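Local coordinates for Lmo2184 protein (Listeria monocytogenes serovar 1/2a, PDB 5JOQ), which probably binds heme at the cell surface as the lipid-attached substrate-binding component of an ABC transporter for iron uptake, at residues Asn220-Leu225 / Asn257-Asp262. Numbering follows the deposited sequence.
Sequences NPDIIL and NNRVYD. With CIT (citric acid), chain B.
I224 and V260 pair in parallel at the edge of the C-terminal lobe's mixed sheet, a worked example of how an edge strand is added in a substrate-binding protein. The connection between strands 223-227 and 260-262 is mostly helical, the parallel beta-alpha-beta topology of such lobes. Two backbone bonds grip I224 from both ends: its N donates to R259 O at 2.9 Å, and its O accepts from Y261 N at 2.9 Å. The CA of V260 adds a CA-H...O contact to I224 O.

Apolar contacts divide between the two faces of the sheet. On one, the two branched side chains run alongside each other, with I224 CB 4.1 Å from V260 CG1. On the other, L225 CD2 reaches Y261 CB and CD1 obliquely, while I223 CG2 meets the ring edge at CD1, 3.9 Å away. Helix 276-288 covers this face, M286 touching Y261 and L287 touching I223.

Polar groups gather where the strands begin. Water 1 donates to D222 O and accepts from N257 ND2, joining the two loops. R259 is modelled in two conformers; in the one described, its chain is kinked about CG-CD (chi3 69°), which sets where NE lies, and its guanidinium carries D222 O and I223 CG1 over one face. D222 OD1 stands 4.5 Å from R259 NH1, well out of that plane, a purely electrostatic neighbour; D222 OD2 accepts from T168 N. In this same conformer the guanidinium edge meets a citrate, probably from the crystallisation liquor, with R259 NH1 donating to citrate O2 at 2.8 Å, nearly straight (165°).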
loop_
_atom_site.group_PDB
_atom_site.type_symbol
_atom_site.label_atom_id
_atom_site.label_comp_id
_atom_site.label_asym_id
_atom_site.label_seq_id
_atom_site.Cartn_x
_atom_site.Cartn_y
_atom_site.Cartn_z
ATOM N N ASN A 220 -21.187 5.095 -22.004
ATOM C CA ASN A 220 -21.906 5.765 -20.923
ATOM C C ASN A 220 -22.449 4.739 -19.920
ATOM O O ASN A 220 -23.670 4.557 -19.838
ATOM C CB ASN A 220 -23.047 6.604 -21.528
ATOM C CG ASN A 220 -23.672 7.582 -20.530
ATOM O OD1 ASN A 220 -23.050 7.987 -19.551
ATOM N ND2 ASN A 220 -24.904 7.997 -20.806
ATOM N N PRO A 221 -21.609 4.039 -19.158
ATOM C CA PRO A 221 -22.151 3.076 -18.186
ATOM C C PRO A 221 -23.026 3.776 -17.155
ATOM O O PRO A 221 -22.749 4.901 -16.737
ATOM C CB PRO A 221 -20.902 2.457 -17.533
ATOM C CG PRO A 221 -19.812 3.559 -17.727
ATOM C CD PRO A 221 -20.130 4.099 -19.127
ATOM N N ASP A 222 -24.100 3.102 -16.748
ATOM C CA ASP A 222 -24.904 3.611 -15.635
ATOM C C ASP A 222 -24.076 3.698 -14.358
ATOM O O ASP A 222 -24.208 4.642 -13.566
ATOM C CB ASP A 222 -26.089 2.683 -15.403
ATOM C CG ASP A 222 -27.099 2.729 -16.536
ATOM O OD1 ASP A 222 -27.349 3.828 -17.037
ATOM O OD2 ASP A 222 -27.618 1.657 -16.915
ATOM N N ILE A 223 -23.233 2.703 -14.129
ATOM C CA ILE A 223 -22.485 2.534 -12.886
ATOM C C ILE A 223 -21.031 2.255 -13.210
ATOM O O ILE A 223 -20.737 1.500 -14.147
ATOM C CB ILE A 223 -23.056 1.361 -12.063
ATOM C CG1 ILE A 223 -24.486 1.661 -11.611
ATOM C CG2 ILE A 223 -22.140 1.013 -10.860
ATOM C CD1 ILE A 223 -25.245 0.374 -11.108
ATOM N N ILE A 224 -20.109 2.819 -12.414
ATOM C CA ILE A 224 -18.698 2.430 -12.502
ATOM C C ILE A 224 -18.296 1.796 -11.180
ATOM O O ILE A 224 -18.619 2.337 -10.116
ATOM C CB ILE A 224 -17.785 3.619 -12.839
ATOM C CG1 ILE A 224 -18.191 4.239 -14.198
ATOM C CG2 ILE A 224 -16.284 3.169 -12.814
ATOM C CD1 ILE A 224 -17.479 5.588 -14.485
ATOM N N LEU A 225 -17.661 0.620 -11.252
ATOM C CA LEU A 225 -17.104 -0.094 -10.110
ATOM C C LEU A 225 -15.588 -0.085 -10.235
ATOM O O LEU A 225 -15.060 -0.251 -11.339
ATOM C CB LEU A 225 -17.577 -1.562 -10.048
ATOM C CG LEU A 225 -19.089 -1.813 -10.083
ATOM C CD1 LEU A 225 -19.371 -3.329 -9.977
ATOM C CD2 LEU A 225 -19.803 -1.028 -8.942
ATOM N N ASN A 257 -23.475 11.588 -11.742
ATOM C CA ASN A 257 -24.626 11.101 -10.978
ATOM C C ASN A 257 -24.231 10.430 -9.666
ATOM O O ASN A 257 -25.105 9.866 -8.993
ATOM C CB ASN A 257 -25.437 10.083 -11.800
ATOM C CG ASN A 257 -26.069 10.683 -13.037
ATOM O OD1 ASN A 257 -26.276 11.880 -13.105
ATOM N ND2 ASN A 257 -26.375 9.841 -14.025
ATOM N N ASN A 258 -22.944 10.422 -9.309
ATOM C CA ASN A 258 -22.472 9.806 -8.065
ATOM C C ASN A 258 -22.768 8.300 -8.041
ATOM O O ASN A 258 -23.194 7.746 -7.028
ATOM C CB ASN A 258 -23.084 10.509 -6.839
ATOM C CG ASN A 258 -22.439 10.067 -5.519
ATOM O OD1 ASN A 258 -21.212 9.827 -5.443
ATOM N ND2 ASN A 258 -23.263 9.941 -4.473
ATOM N N ARG A 259 -22.548 7.643 -9.177
ATOM C CA ARG A 259 -22.745 6.207 -9.323
ATOM C C ARG A 259 -21.405 5.500 -9.556
ATOM O O ARG A 259 -21.290 4.614 -10.411
ATOM C CB ARG A 259 -23.727 5.927 -10.470
ATOM C CG ARG A 259 -25.083 6.702 -10.351
ATOM C CD ARG A 259 -26.171 6.164 -11.321
ATOM N NE ARG A 259 -26.638 4.820 -10.956
ATOM C CZ ARG A 259 -27.551 4.116 -11.632
ATOM N NH1 ARG A 259 -28.105 4.625 -12.718
ATOM N NH2 ARG A 259 -27.909 2.899 -11.218
ATOM N N VAL A 260 -20.379 5.888 -8.800
ATOM C CA VAL A 260 -19.068 5.265 -8.861
ATOM C C VAL A 260 -18.801 4.666 -7.491
ATOM O O VAL A 260 -18.904 5.369 -6.476
ATOM C CB VAL A 260 -17.969 6.281 -9.231
ATOM C CG1 VAL A 260 -16.607 5.549 -9.388
ATOM C CG2 VAL A 260 -18.353 7.069 -10.498
ATOM N N TYR A 261 -18.480 3.366 -7.448
ATOM C CA TYR A 261 -18.274 2.665 -6.185
ATOM C C TYR A 261 -16.880 2.073 -6.151
ATOM O O TYR A 261 -16.426 1.487 -7.136
ATOM C CB TYR A 261 -19.304 1.522 -6.014
ATOM C CG TYR A 261 -20.710 2.027 -6.037
ATOM C CD1 TYR A 261 -21.410 2.128 -7.226
ATOM C CD2 TYR A 261 -21.348 2.414 -4.857
ATOM C CE1 TYR A 261 -22.732 2.615 -7.264
ATOM C CE2 TYR A 261 -22.693 2.902 -4.877
ATOM C CZ TYR A 261 -23.358 3.017 -6.092
ATOM O OH TYR A 261 -24.658 3.499 -6.149
ATOM N N ASP A 262 -16.249 2.135 -4.993
ATOM C CA ASP A 262 -15.022 1.386 -4.745
ATOM C C ASP A 262 -15.385 0.065 -4.093
ATOM O O ASP A 262 -16.064 0.043 -3.056
ATOM C CB ASP A 262 -14.090 2.189 -3.844
ATOM C CG ASP A 262 -13.537 3.376 -4.566
ATOM O OD1 ASP A 262 -12.893 3.127 -5.607
ATOM O OD2 ASP A 262 -13.793 4.521 -4.138
HETATM C C1 CIT B . -30.010 2.090 -13.901
HETATM O O1 CIT B . -29.672 1.939 -12.706
HETATM O O2 CIT B . -29.689 3.159 -14.459
HETATM C C2 CIT B . -30.763 0.995 -14.633
HETATM C C3 CIT B . -31.701 1.512 -15.731
HETATM O O7 CIT B . -30.906 1.583 -16.949
HETATM C C4 CIT B . -32.865 0.544 -15.974
HETATM C C5 CIT B . -33.775 1.023 -17.095
HETATM O O3 CIT B . -34.571 1.977 -16.925
HETATM O O4 CIT B . -33.763 0.458 -18.213
HETATM C C6 CIT B . -32.254 2.886 -15.343
HETATM O O5 CIT B . -33.135 2.973 -14.461
HETATM O O6 CIT B . -31.832 3.941 -15.871
HETATM O O HOH W 1 -25.334 7.121 -14.508
#